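Local coordinates for initiator protein NS1 (Murine minute virus, PDB 4R94), which nicks and unwinds DNA to initiate and direct viral DNA replication, this piece being its N-terminal, origin-binding nickase domain, at residues K40-N45 against T159-Q164; H118-D123 against G226-S231; T184-K189 against Y197-L202. All blocks are in the same frame, centred on the assembly; numbering follows the deposited sequence.

In the fold
All three contacts belong to the N-terminal nickase domain. Interaction 2 is the most central: it joins strands 112-121 and 227-232 of the main antiparallel sheet and carries one of the magnesium ligands. Interaction 1, its centre about 20 Å away, packs a hairpin against the end of helix 142-160; the two meet where the Trp44 and Trp120 rings pack edge-to-face, and their segments alternate along the chain. Interaction 3, again about 20 Å from interaction 2 between centres, falls between the latter's segments in sequence and reaches the same sheet. It closes the loop holding origin-binding residues 191-195, so the metal site and that loop's base are built on one sheet. Interactions 1 and 3 do not touch.

Interaction 1 (K40-N45 against T159-Q164); sequences KDIGWN and TACNVQ
Lys40 stretches across to Gln164 and Val163 rises between that lysine and Ile42, so strand 40-42 meets the turn after helix 142-160 through side chains that reach the opposite backbone as well as each other. The lysine CG is anti to its carbonyl carbon (chi1 -57°) and the rest of the chain is fully extended. Lys40 NZ gives a hydrogen bond to Gln164 O at 2.8 Å, coming in tilted from the carbonyl plane by 29°, while its CD and CE pass the same oxygen. The ammonium has a second partner, a salt bridge to Glu169. Val163 points its CB at the strand and sets CG2 3.8 Å from Asp41 O, with the same methyl 4.4 Å from Ile42 CG1. On the other branch of the isoleucine, Ile42 CG2 lies 4.2 Å from Cys161 SG. That sulfur also accepts a long bond, 3.6 Å, from Val163 N, tying the turn back on itself. At the far end Asn162 OD1 takes the backbone N-H of Lys48, and Asn45 O is bonded by Lys48 NZ. The arrangement is that of a two-stranded beta hairpin, 35-37 with 40-42, laid over the chain leaving a helix, away from the metal site.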
ATOM      1  N   LYS A  40       0.754 -27.517   1.230  1.00 29.00           N
ATOM      2  CA  LYS A  40       0.724 -26.437   2.222  1.00 26.07           C
ATOM      3  C   LYS A  40       0.065 -25.197   1.629  1.00 27.39           C
ATOM      4  O   LYS A  40       0.504 -24.701   0.599  1.00 27.17           O
ATOM      5  CB  LYS A  40       2.132 -26.084   2.695  1.00 27.86           C
ATOM      6  CG  LYS A  40       2.915 -27.238   3.296  1.00 27.44           C
ATOM      7  CD  LYS A  40       4.309 -26.769   3.686  1.00 28.04           C
ATOM      8  CE  LYS A  40       5.109 -27.878   4.354  1.00 29.50           C
ATOM      9  NZ  LYS A  40       6.461 -27.400   4.766  1.00 28.30           N
ATOM     10  N   ASP A  41      -0.977 -24.702   2.284  1.00 28.42           N
ATOM     11  CA  ASP A  41      -1.743 -23.581   1.759  1.00 27.21           C
ATOM     12  C   ASP A  41      -1.197 -22.261   2.283  1.00 29.17           C
ATOM     13  O   ASP A  41      -1.142 -22.038   3.489  1.00 29.37           O
ATOM     14  CB  ASP A  41      -3.219 -23.714   2.126  1.00 27.53           C
ATOM     15  CG  ASP A  41      -3.929 -24.797   1.329  1.00 33.33           C
ATOM     16  OD1 ASP A  41      -3.489 -25.096   0.194  1.00 31.79           O
ATOM     17  OD2 ASP A  41      -4.938 -25.331   1.831  1.00 34.50           O
ATOM     18  N   ILE A  42      -0.808 -21.386   1.364  1.00 25.84           N
ATOM     19  CA  ILE A  42      -0.302 -20.074   1.722  1.00 24.42           C
ATOM     20  C   ILE A  42      -1.264 -19.041   1.169  1.00 22.93           C
ATOM     21  O   ILE A  42      -1.234 -18.734  -0.022  1.00 23.52           O
ATOM     22  CB  ILE A  42       1.118 -19.846   1.167  1.00 25.65           C
ATOM     23  CG1 ILE A  42       2.009 -21.045   1.502  1.00 26.92           C
ATOM     24  CG2 ILE A  42       1.711 -18.549   1.721  1.00 25.79           C
ATOM     25  CD1 ILE A  42       3.404 -20.935   0.941  1.00 28.39           C
ATOM     26  N   GLY A  43      -2.145 -18.540   2.030  1.00 25.09           N
ATOM     27  CA  GLY A  43      -3.174 -17.612   1.612  1.00 24.24           C
ATOM     28  C   GLY A  43      -2.719 -16.181   1.790  1.00 23.78           C
ATOM     29  O   GLY A  43      -1.551 -15.927   2.126  1.00 26.29           O
ATOM     30  N   TRP A  44      -3.646 -15.257   1.588  1.00 23.53           N
ATOM     31  CA  TRP A  44      -3.339 -13.829   1.606  1.00 22.32           C
ATOM     32  C   TRP A  44      -2.846 -13.400   2.984  1.00 23.85           C
ATOM     33  O   TRP A  44      -2.045 -12.456   3.107  1.00 21.98           O
ATOM     34  CB  TRP A  44      -4.562 -13.015   1.197  1.00 24.16           C
ATOM     35  CG  TRP A  44      -5.523 -12.744   2.314  1.00 22.31           C
ATOM     36  CD1 TRP A  44      -6.606 -13.505   2.674  1.00 23.60           C
ATOM     37  CD2 TRP A  44      -5.510 -11.622   3.203  1.00 23.79           C
ATOM     38  NE1 TRP A  44      -7.247 -12.932   3.744  1.00 27.99           N
ATOM     39  CE2 TRP A  44      -6.600 -11.772   4.085  1.00 26.76           C
ATOM     40  CE3 TRP A  44      -4.673 -10.509   3.349  1.00 21.20           C
ATOM     41  CZ2 TRP A  44      -6.874 -10.851   5.096  1.00 22.79           C
ATOM     42  CZ3 TRP A  44      -4.951  -9.597   4.343  1.00 23.60           C
ATOM     43  CH2 TRP A  44      -6.036  -9.775   5.212  1.00 24.43           C
ATOM     44  N   ASN A  45      -3.318 -14.101   4.015  1.00 21.07           N
ATOM     45  CA  ASN A  45      -3.024 -13.739   5.388  1.00 21.66           C
ATOM     46  C   ASN A  45      -2.114 -14.756   6.073  1.00 23.91           C
ATOM     47  O   ASN A  45      -2.214 -14.979   7.272  1.00 23.74           O
ATOM     48  CB  ASN A  45      -4.328 -13.559   6.179  1.00 23.51           C
ATOM     49  CG  ASN A  45      -5.222 -14.795   6.141  1.00 26.99           C
ATOM     50  OD1 ASN A  45      -4.806 -15.867   5.703  1.00 26.36           O
ATOM     51  ND2 ASN A  45      -6.450 -14.649   6.634  1.00 30.72           N
ATOM     52  N   THR A 159      10.211 -13.853   4.511  1.00 20.84           N
ATOM     53  CA  THR A 159      10.672 -13.764   5.901  1.00 20.62           C
ATOM     54  C   THR A 159       9.488 -13.699   6.874  1.00 21.83           C
ATOM     55  O   THR A 159       9.557 -14.237   7.987  1.00 23.37           O
ATOM     56  CB  THR A 159      11.589 -12.548   6.111  1.00 18.84           C
ATOM     57  OG1 THR A 159      12.581 -12.514   5.074  1.00 19.98           O
ATOM     58  CG2 THR A 159      12.290 -12.624   7.474  1.00 25.74           C
ATOM     59  N   ALA A 160       8.386 -13.082   6.448  1.00 18.81           N
ATOM     60  CA  ALA A 160       7.231 -12.896   7.331  1.00 18.22           C
ATOM     61  C   ALA A 160       6.242 -14.066   7.288  1.00 20.35           C
ATOM     62  O   ALA A 160       5.321 -14.118   8.096  1.00 20.99           O
ATOM     63  CB  ALA A 160       6.507 -11.593   6.976  1.00 22.37           C
ATOM     64  N   CYS A 161       6.417 -14.982   6.340  1.00 17.92           N
ATOM     65  CA  CYS A 161       5.472 -16.086   6.172  1.00 19.45           C
ATOM     66  C   CYS A 161       5.362 -16.912   7.451  1.00 24.28           C
ATOM     67  O   CYS A 161       6.384 -17.314   7.998  1.00 24.43           O
ATOM     68  CB  CYS A 161       5.904 -16.977   5.008  1.00 19.18           C
ATOM     69  SG  CYS A 161       4.690 -18.250   4.598  1.00 24.07           S
ATOM     70  N   ASN A 162       4.139 -17.168   7.923  1.00 20.35           N
ATOM     71  CA  ASN A 162       3.966 -17.937   9.162  1.00 26.50           C
ATOM     72  C   ASN A 162       3.731 -19.430   8.925  1.00 30.04           C
ATOM     73  O   ASN A 162       3.594 -20.201   9.885  1.00 30.69           O
ATOM     74  CB  ASN A 162       2.829 -17.361  10.034  1.00 24.53           C
ATOM     75  CG  ASN A 162       1.473 -17.304   9.322  1.00 27.44           C
ATOM     76  OD1 ASN A 162       0.969 -16.223   9.008  1.00 27.45           O
ATOM     77  ND2 ASN A 162       0.863 -18.465   9.100  1.00 30.51           N
ATOM     78  N   VAL A 163       3.705 -19.843   7.664  1.00 23.40           N
ATOM     79  CA  VAL A 163       3.582 -21.261   7.340  1.00 27.32           C
ATOM     80  C   VAL A 163       4.971 -21.881   7.429  1.00 31.54           C
ATOM     81  O   VAL A 163       5.929 -21.321   6.913  1.00 26.93           O
ATOM     82  CB  VAL A 163       2.977 -21.487   5.947  1.00 29.16           C
ATOM     83  CG1 VAL A 163       2.906 -22.981   5.625  1.00 30.35           C
ATOM     84  CG2 VAL A 163       1.589 -20.851   5.855  1.00 29.63           C
ATOM     85  N   GLN A 164       5.089 -23.010   8.120  1.00 30.04           N
ATOM     86  CA  GLN A 164       6.365 -23.711   8.200  1.00 31.98           C
ATOM     87  C   GLN A 164       6.763 -24.208   6.816  1.00 29.99           C
ATOM     88  O   GLN A 164       6.080 -25.037   6.219  1.00 28.42           O
ATOM     89  CB  GLN A 164       6.277 -24.874   9.193  1.00 34.66           C
ATOM     90  CG  GLN A 164       7.520 -25.756   9.239  1.00 43.25           C
ATOM     91  CD  GLN A 164       8.389 -25.488  10.455  1.00 56.59           C
ATOM     92  OE1 GLN A 164       8.060 -24.650  11.298  1.00 59.15           O
ATOM     93  NE2 GLN A 164       9.504 -26.205  10.552  1.00 62.46           N
TER

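Interaction 2 (H118-D123 against G226-S231); sequences HEWGKD and GYFLSS. With MG (magnesium ion), chain B.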
ATOM      1  N   HIS A 118      -4.605   0.636   1.609  1.00 15.42           N
ATOM      2  CA  HIS A 118      -4.959  -0.779   1.609  1.00 16.17           C
ATOM      3  C   HIS A 118      -6.420  -0.951   1.275  1.00 16.52           C
ATOM      4  O   HIS A 118      -7.269  -0.283   1.867  1.00 18.20           O
ATOM      5  CB  HIS A 118      -4.705  -1.419   2.967  1.00 15.96           C
ATOM      6  CG  HIS A 118      -3.268  -1.381   3.384  1.00 17.64           C
ATOM      7  ND1 HIS A 118      -2.425  -2.450   3.216  1.00 17.12           N
ATOM      8  CD2 HIS A 118      -2.538  -0.387   3.941  1.00 17.03           C
ATOM      9  CE1 HIS A 118      -1.225  -2.127   3.685  1.00 17.52           C
ATOM     10  NE2 HIS A 118      -1.270  -0.879   4.115  1.00 16.84           N
ATOM     11  N   GLU A 119      -6.695  -1.873   0.362  1.00 16.88           N
ATOM     12  CA  GLU A 119      -8.045  -2.124  -0.133  1.00 19.95           C
ATOM     13  C   GLU A 119      -8.364  -3.616  -0.247  1.00 20.18           C
ATOM     14  O   GLU A 119      -7.491  -4.485  -0.110  1.00 17.76           O
ATOM     15  CB  GLU A 119      -8.249  -1.463  -1.503  1.00 17.35           C
ATOM     16  CG  GLU A 119      -8.053   0.048  -1.496  1.00 17.68           C
ATOM     17  CD  GLU A 119      -8.367   0.703  -2.832  1.00 19.91           C
ATOM     18  OE1 GLU A 119      -8.385   0.009  -3.877  1.00 20.70           O
ATOM     19  OE2 GLU A 119      -8.566   1.929  -2.820  1.00 19.16           O
ATOM     20  N   TRP A 120      -9.638  -3.903  -0.512  1.00 20.65           N
ATOM     21  CA  TRP A 120     -10.081  -5.273  -0.703  1.00 21.00           C
ATOM     22  C   TRP A 120     -10.854  -5.330  -1.996  1.00 22.42           C
ATOM     23  O   TRP A 120     -11.940  -4.770  -2.098  1.00 26.80           O
ATOM     24  CB  TRP A 120     -10.955  -5.748   0.455  1.00 23.06           C
ATOM     25  CG  TRP A 120     -11.280  -7.201   0.369  1.00 23.99           C
ATOM     26  CD1 TRP A 120     -12.314  -7.783  -0.318  1.00 26.56           C
ATOM     27  CD2 TRP A 120     -10.563  -8.263   0.993  1.00 23.61           C
ATOM     28  NE1 TRP A 120     -12.274  -9.149  -0.158  1.00 28.32           N
ATOM     29  CE2 TRP A 120     -11.210  -9.469   0.648  1.00 27.35           C
ATOM     30  CE3 TRP A 120      -9.435  -8.313   1.811  1.00 22.65           C
ATOM     31  CZ2 TRP A 120     -10.757 -10.712   1.091  1.00 28.31           C
ATOM     32  CZ3 TRP A 120      -8.988  -9.548   2.260  1.00 27.84           C
ATOM     33  CH2 TRP A 120      -9.650 -10.731   1.899  1.00 30.82           C
ATOM     34  N   GLY A 121     -10.273  -5.983  -2.988  1.00 23.18           N
ATOM     35  CA  GLY A 121     -10.910  -6.080  -4.288  1.00 24.20           C
ATOM     36  C   GLY A 121     -11.885  -7.238  -4.344  1.00 27.84           C
ATOM     37  O   GLY A 121     -11.695  -8.256  -3.681  1.00 25.85           O
ATOM     38  N   LYS A 122     -12.941  -7.065  -5.138  1.00 30.12           N
ATOM     39  CA  LYS A 122     -13.951  -8.096  -5.315  1.00 30.78           C
ATOM     40  C   LYS A 122     -13.340  -9.438  -5.710  1.00 34.18           C
ATOM     41  O   LYS A 122     -13.728 -10.491  -5.192  1.00 32.68           O
ATOM     42  CB  LYS A 122     -14.965  -7.645  -6.371  1.00 38.57           C
ATOM     43  CG  LYS A 122     -15.872  -8.750  -6.880  1.00 46.18           C
ATOM     44  CD  LYS A 122     -16.775  -8.234  -7.997  1.00 48.44           C
ATOM     45  CE  LYS A 122     -17.451  -9.382  -8.737  1.00 56.28           C
ATOM     46  NZ  LYS A 122     -18.229 -10.258  -7.819  1.00 56.49           N
ATOM     47  N   ASP A 123     -12.367  -9.389  -6.615  1.00 31.12           N
ATOM     48  CA  ASP A 123     -11.743 -10.599  -7.129  1.00 33.53           C
ATOM     49  C   ASP A 123     -10.427 -10.951  -6.420  1.00 31.85           C
ATOM     50  O   ASP A 123     -10.239 -12.089  -5.984  1.00 35.56           O
ATOM     51  CB  ASP A 123     -11.515 -10.452  -8.636  1.00 36.52           C
ATOM     52  CG  ASP A 123     -12.827 -10.282  -9.413  1.00 41.84           C
ATOM     53  OD1 ASP A 123     -13.824 -10.946  -9.055  1.00 42.37           O
ATOM     54  OD2 ASP A 123     -12.861  -9.483 -10.373  1.00 42.05           O
ATOM     55  N   GLY A 226     -13.763  -1.808  -0.853  1.00 25.96           N
ATOM     56  CA  GLY A 226     -13.593  -0.910   0.279  1.00 23.11           C
ATOM     57  C   GLY A 226     -12.128  -0.719   0.645  1.00 22.48           C
ATOM     58  O   GLY A 226     -11.268  -1.448   0.162  1.00 20.69           O
ATOM     59  N   TYR A 227     -11.847   0.274   1.478  1.00 18.07           N
ATOM     60  CA  TYR A 227     -10.473   0.492   1.952  1.00 21.35           C
ATOM     61  C   TYR A 227     -10.370   0.166   3.440  1.00 21.92           C
ATOM     62  O   TYR A 227     -11.335   0.311   4.208  1.00 21.20           O
ATOM     63  CB  TYR A 227     -10.016   1.944   1.691  1.00 20.70           C
ATOM     64  CG  TYR A 227     -10.589   2.965   2.672  1.00 20.36           C
ATOM     65  CD1 TYR A 227     -11.858   3.508   2.480  1.00 19.08           C
ATOM     66  CD2 TYR A 227      -9.861   3.378   3.786  1.00 22.44           C
ATOM     67  CE1 TYR A 227     -12.389   4.419   3.378  1.00 24.06           C
ATOM     68  CE2 TYR A 227     -10.376   4.301   4.680  1.00 20.35           C
ATOM     69  CZ  TYR A 227     -11.646   4.814   4.474  1.00 24.70           C
ATOM     70  OH  TYR A 227     -12.182   5.722   5.365  1.00 22.18           O
ATOM     71  N   PHE A 228      -9.187  -0.279   3.844  1.00 18.95           N
ATOM     72  CA  PHE A 228      -8.887  -0.544   5.249  1.00 20.77           C
ATOM     73  C   PHE A 228      -8.281   0.658   5.961  1.00 24.31           C
ATOM     74  O   PHE A 228      -8.686   1.021   7.058  1.00 25.47           O
ATOM     75  CB  PHE A 228      -7.893  -1.695   5.395  1.00 19.94           C
ATOM     76  CG  PHE A 228      -8.437  -3.056   5.053  1.00 20.13           C
ATOM     77  CD1 PHE A 228      -9.225  -3.758   5.958  1.00 21.93           C
ATOM     78  CD2 PHE A 228      -8.085  -3.670   3.860  1.00 20.00           C
ATOM     79  CE1 PHE A 228      -9.685  -5.037   5.653  1.00 21.34           C
ATOM     80  CE2 PHE A 228      -8.541  -4.933   3.540  1.00 21.67           C
ATOM     81  CZ  PHE A 228      -9.347  -5.624   4.442  1.00 23.71           C
ATOM     82  N   LEU A 229      -7.282   1.250   5.323  1.00 19.45           N
ATOM     83  CA  LEU A 229      -6.287   2.054   6.008  1.00 20.59           C
ATOM     84  C   LEU A 229      -5.540   2.845   4.948  1.00 21.11           C
ATOM     85  O   LEU A 229      -5.221   2.293   3.889  1.00 22.18           O
ATOM     86  CB  LEU A 229      -5.311   1.135   6.785  1.00 21.05           C
ATOM     87  CG  LEU A 229      -4.193   1.725   7.638  1.00 25.07           C
ATOM     88  CD1 LEU A 229      -4.774   2.177   8.966  1.00 29.37           C
ATOM     89  CD2 LEU A 229      -3.085   0.700   7.879  1.00 29.21           C
ATOM     90  N   SER A 230      -5.266   4.120   5.213  1.00 19.38           N
ATOM     91  CA  SER A 230      -4.460   4.931   4.307  1.00 17.11           C
ATOM     92  C   SER A 230      -3.423   5.714   5.077  1.00 17.85           C
ATOM     93  O   SER A 230      -3.564   5.923   6.287  1.00 18.99           O
ATOM     94  CB  SER A 230      -5.329   5.900   3.497  1.00 19.02           C
ATOM     95  OG  SER A 230      -6.405   5.212   2.905  1.00 25.68           O
ATOM     96  N   SER A 231      -2.388   6.162   4.380  1.00 18.12           N
ATOM     97  CA  SER A 231      -1.384   7.028   4.996  1.00 19.23           C
ATOM     98  C   SER A 231      -0.610   7.786   3.942  1.00 20.09           C
ATOM     99  O   SER A 231      -0.583   7.401   2.776  1.00 19.16           O
ATOM    100  CB  SER A 231      -0.410   6.226   5.851  1.00 16.38           C
ATOM    101  OG  SER A 231       0.199   5.183   5.101  1.00 18.69           O
TER
HETATM  102 MG    MG B 301      -7.798  -1.069  -5.547  1.00 20.38          MG
HETATM  103  O   HOH W   1      -7.375  -2.048  -7.371  1.00 22.87           O
HETATM  104  O   HOH W   2      -9.724  -1.975  -5.280  1.00 23.20           O
HETATM  105  O   HOH W   3      -8.581   0.396  -6.752  1.00 23.28           O
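Glu119 and Tyr227 face each other on neighbouring antiparallel strands, a non-hydrogen-bonded pair with side chains on the same face of the sheet. Glu119 CB lies 3.4 Å from Gly226 O. CG, anti to the glutamate's own carbonyl carbon (chi1 -60°), passes 4.2 Å from Tyr227 CB. The chain stays extended, bringing Glu119 CD to 3.3 Å from the magnesium ion, and at its tip the two oxygens divide their work: Glu119 OE1 binds the magnesium ion at 2.1 Å, while OE2 takes a salt bridge from Lys214 and a hydrogen bond from Gln117. His127, His129 and three waters complete six ligands round the metal, the arrangement of an HUH nuclease site. Lys214 and Gln117 hold OE2 from the second shell, consistent with fixing the rotation of the carboxylate.

The backbones behind it are joined by three bonds: Trp120 N to Gly226 O, Phe228 N to His118 O at 2.8 Å, and His118 N to Leu229 O at 2.9 Å. Because His118 serves both Phe228 and Leu229, the second strand carries a beta bulge there. Trp120 CE3 approaches the edge of the Phe228 ring, 3.8 Å from its CZ, and His118 CD2 lies beside Leu229 CD2.

The face carrying His118 and Leu229, opposite Glu119 and Tyr227, is covered by helices. Thr83 and Val87 of helix 81-104 cover Phe228, and Asp91 of that helix receives His118 NE2; Leu229 packs on Ala63, Thr66 and Trp67 of helix 54-70, while strand 125-134 flanks 112-121 with the two metal-binding histidines.

Interaction 3 (T184-K189 against Y197-L202); sequences TLLTYK and YTKCVL
The aliphatic chain of Lys199 lies over one face of the Tyr188 ring, and the two side chains cross at about a right angle. Lys199 CG is anti to its backbone N (chi1 -178°) and the chain continues extended, with CG 3.8 Å from the ring centroid and close to the ring normal: a CH-pi contact. CB sits over the same ring nearer CE1, and CD nearer CD2 and CE2. A chi1 of -65° sets the tyrosine CG beside its own backbone N, and from there the ring lies against the opposite segment. Its edge meets backbone oxygen, with Tyr188 CE1 3.3 Å from Thr198 O, and its hydroxyl shares a water with Cys200 N.

Two backbone bonds hold the segments together on either side of the Thr187-Thr198 bridge: Tyr188 N to Tyr197 O at 3.0 Å and Lys199 N to Leu186 O, also 3.0 Å. A water donates to both Leu186 O and Lys199 O, and another links Tyr188 O to Tyr197 N. Thr187 packs tightly here, its CB only 3.2 Å from Tyr197 O. Nearer the sheet, Leu186 CD2 meets Val201 CG1 at 3.6 Å, the two side chains again roughly perpendicular, and Leu185 CD2 touches Thr198 OG1.

The first segment leaves strand 183-185 and the second enters strand 201-202; both strands pair with strand 24-31. The single bridge, with its two backbone bonds, closes the base of a loop that connects two strands of the sheet; the loop holds residues 191-195, the region that binds the viral origin.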
ATOM      1  N   THR A 184       2.895  -4.556  -9.001  1.00 16.80           N
ATOM      2  CA  THR A 184       2.595  -4.100 -10.359  1.00 17.32           C
ATOM      3  C   THR A 184       2.840  -2.595 -10.488  1.00 18.15           C
ATOM      4  O   THR A 184       2.792  -1.863  -9.501  1.00 16.88           O
ATOM      5  CB  THR A 184       1.145  -4.418 -10.768  1.00 18.35           C
ATOM      6  OG1 THR A 184       0.222  -3.710  -9.932  1.00 18.81           O
ATOM      7  CG2 THR A 184       0.865  -5.904 -10.683  1.00 21.86           C
ATOM      8  N   LEU A 185       3.082  -2.155 -11.724  1.00 18.79           N
ATOM      9  CA  LEU A 185       3.297  -0.752 -12.062  1.00 18.50           C
ATOM     10  C   LEU A 185       2.267  -0.329 -13.108  1.00 18.59           C
ATOM     11  O   LEU A 185       2.067  -1.038 -14.092  1.00 19.93           O
ATOM     12  CB  LEU A 185       4.717  -0.556 -12.597  1.00 21.18           C
ATOM     13  CG  LEU A 185       5.024   0.763 -13.305  1.00 20.74           C
ATOM     14  CD1 LEU A 185       5.147   1.906 -12.307  1.00 18.73           C
ATOM     15  CD2 LEU A 185       6.288   0.589 -14.150  1.00 21.95           C
ATOM     16  N   LEU A 186       1.620   0.807 -12.894  1.00 17.12           N
ATOM     17  CA  LEU A 186       0.633   1.307 -13.857  1.00 19.09           C
ATOM     18  C   LEU A 186       1.320   1.680 -15.165  1.00 19.36           C
ATOM     19  O   LEU A 186       2.301   2.424 -15.167  1.00 18.06           O
ATOM     20  CB  LEU A 186      -0.114   2.521 -13.309  1.00 17.86           C
ATOM     21  CG  LEU A 186      -1.238   2.995 -14.244  1.00 18.67           C
ATOM     22  CD1 LEU A 186      -2.363   1.972 -14.250  1.00 23.22           C
ATOM     23  CD2 LEU A 186      -1.751   4.367 -13.824  1.00 20.48           C
ATOM     24  N   THR A 187       0.782   1.171 -16.270  1.00 19.08           N
ATOM     25  CA  THR A 187       1.301   1.507 -17.593  1.00 19.39           C
ATOM     26  C   THR A 187       0.136   1.948 -18.458  1.00 19.19           C
ATOM     27  O   THR A 187      -1.011   1.747 -18.093  1.00 22.56           O
ATOM     28  CB  THR A 187       2.005   0.317 -18.274  1.00 22.19           C
ATOM     29  OG1 THR A 187       1.110  -0.805 -18.332  1.00 24.60           O
ATOM     30  CG2 THR A 187       3.266  -0.078 -17.518  1.00 23.34           C
ATOM     31  N   TYR A 188       0.433   2.556 -19.595  1.00 20.43           N
ATOM     32  CA  TYR A 188      -0.620   2.760 -20.574  1.00 19.12           C
ATOM     33  C   TYR A 188      -1.091   1.416 -21.140  1.00 25.51           C
ATOM     34  O   TYR A 188      -0.303   0.469 -21.251  1.00 29.82           O
ATOM     35  CB  TYR A 188      -0.135   3.676 -21.695  1.00 24.18           C
ATOM     36  CG  TYR A 188       0.166   5.065 -21.211  1.00 23.50           C
ATOM     37  CD1 TYR A 188       1.426   5.386 -20.706  1.00 24.17           C
ATOM     38  CD2 TYR A 188      -0.813   6.050 -21.223  1.00 22.88           C
ATOM     39  CE1 TYR A 188       1.705   6.652 -20.245  1.00 21.70           C
ATOM     40  CE2 TYR A 188      -0.544   7.319 -20.761  1.00 22.86           C
ATOM     41  CZ  TYR A 188       0.716   7.615 -20.287  1.00 21.91           C
ATOM     42  OH  TYR A 188       0.980   8.874 -19.831  1.00 27.86           O
ATOM     43  N   LYS A 189      -2.376   1.336 -21.480  1.00 30.51           N
ATOM     44  CA  LYS A 189      -2.929   0.139 -22.121  1.00 32.44           C
ATOM     45  C   LYS A 189      -2.109  -0.230 -23.366  1.00 34.30           C
ATOM     46  O   LYS A 189      -1.666   0.648 -24.112  1.00 32.06           O
ATOM     47  CB  LYS A 189      -4.404   0.355 -22.496  1.00 33.60           C
ATOM     48  CG  LYS A 189      -5.359   0.543 -21.315  1.00 36.33           C
ATOM     49  CD  LYS A 189      -6.825   0.699 -21.762  1.00 39.05           C
ATOM     50  CE  LYS A 189      -7.059   2.026 -22.472  1.00 44.90           C
ATOM     51  NZ  LYS A 189      -8.468   2.219 -22.944  1.00 41.50           N
ATOM     52  N   TYR A 197       4.610   1.458 -21.624  1.00 26.43           N
ATOM     53  CA  TYR A 197       5.154   2.719 -21.150  1.00 24.12           C
ATOM     54  C   TYR A 197       4.610   3.006 -19.770  1.00 20.82           C
ATOM     55  O   TYR A 197       3.416   2.875 -19.542  1.00 21.07           O
ATOM     56  CB  TYR A 197       4.783   3.867 -22.088  1.00 21.81           C
ATOM     57  CG  TYR A 197       5.412   3.791 -23.457  1.00 22.86           C
ATOM     58  CD1 TYR A 197       6.720   4.211 -23.658  1.00 28.23           C
ATOM     59  CD2 TYR A 197       4.690   3.325 -24.552  1.00 27.28           C
ATOM     60  CE1 TYR A 197       7.296   4.164 -24.908  1.00 29.07           C
ATOM     61  CE2 TYR A 197       5.261   3.267 -25.812  1.00 26.09           C
ATOM     62  CZ  TYR A 197       6.562   3.691 -25.984  1.00 32.00           C
ATOM     63  OH  TYR A 197       7.146   3.646 -27.233  1.00 31.17           O
ATOM     64  N   THR A 198       5.489   3.383 -18.856  1.00 20.96           N
ATOM     65  CA  THR A 198       5.075   3.764 -17.512  1.00 20.72           C
ATOM     66  C   THR A 198       4.083   4.913 -17.566  1.00 22.17           C
ATOM     67  O   THR A 198       4.315   5.891 -18.290  1.00 23.28           O
ATOM     68  CB  THR A 198       6.282   4.165 -16.681  1.00 25.71           C
ATOM     69  OG1 THR A 198       7.146   3.027 -16.569  1.00 23.82           O
ATOM     70  CG2 THR A 198       5.855   4.650 -15.289  1.00 21.73           C
ATOM     71  N   LYS A 199       2.981   4.790 -16.822  1.00 19.42           N
ATOM     72  CA  LYS A 199       1.960   5.846 -16.777  1.00 18.94           C
ATOM     73  C   LYS A 199       1.976   6.535 -15.415  1.00 22.81           C
ATOM     74  O   LYS A 199       1.435   6.010 -14.440  1.00 21.49           O
ATOM     75  CB  LYS A 199       0.567   5.268 -17.056  1.00 19.77           C
ATOM     76  CG  LYS A 199      -0.574   6.310 -17.079  1.00 21.64           C
ATOM     77  CD  LYS A 199      -1.873   5.674 -17.529  1.00 24.59           C
ATOM     78  CE  LYS A 199      -3.025   6.671 -17.442  1.00 29.39           C
ATOM     79  NZ  LYS A 199      -4.325   5.980 -17.612  1.00 33.42           N
ATOM     80  N   CYS A 200       2.591   7.705 -15.345  1.00 21.06           N
ATOM     81  CA  CYS A 200       2.573   8.462 -14.110  1.00 20.88           C
ATOM     82  C   CYS A 200       1.174   9.025 -13.896  1.00 26.14           C
ATOM     83  O   CYS A 200       0.411   9.243 -14.855  1.00 25.22           O
ATOM     84  CB  CYS A 200       3.625   9.565 -14.135  1.00 22.03           C
ATOM     85  SG  CYS A 200       5.314   8.906 -14.203  1.00 31.46           S
ATOM     86  N   VAL A 201       0.814   9.219 -12.636  1.00 21.28           N
ATOM     87  CA  VAL A 201      -0.469   9.814 -12.323  1.00 22.40           C
ATOM     88  C   VAL A 201      -0.241  11.101 -11.563  1.00 21.25           C
ATOM     89  O   VAL A 201       0.884  11.389 -11.141  1.00 21.01           O
ATOM     90  CB  VAL A 201      -1.367   8.864 -11.513  1.00 24.07           C
ATOM     91  CG1 VAL A 201      -1.599   7.571 -12.283  1.00 27.36           C
ATOM     92  CG2 VAL A 201      -0.750   8.563 -10.155  1.00 21.44           C
ATOM     93  N   LEU A 202      -1.302  11.888 -11.413  1.00 21.19           N
ATOM     94  CA  LEU A 202      -1.216  13.144 -10.684  1.00 21.38           C
ATOM     95  C   LEU A 202      -1.611  12.919  -9.223  1.00 21.08           C
ATOM     96  O   LEU A 202      -2.762  12.553  -8.924  1.00 21.62           O
ATOM     97  CB  LEU A 202      -2.107  14.215 -11.343  1.00 22.74           C
ATOM     98  CG  LEU A 202      -1.684  14.667 -12.745  1.00 29.01           C
ATOM     99  CD1 LEU A 202      -2.475  15.911 -13.145  1.00 29.77           C
ATOM    100  CD2 LEU A 202      -0.201  14.933 -12.854  1.00 25.93           C
TER
HETATM  101  O   HOH W   4       3.018   4.381 -12.754  1.00 20.28           O
HETATM  102  O   HOH W   5       1.982   1.017 -22.410  1.00 27.42           O
HETATM  103  O   HOH W   6       3.209   9.065 -17.860  1.00 32.79           O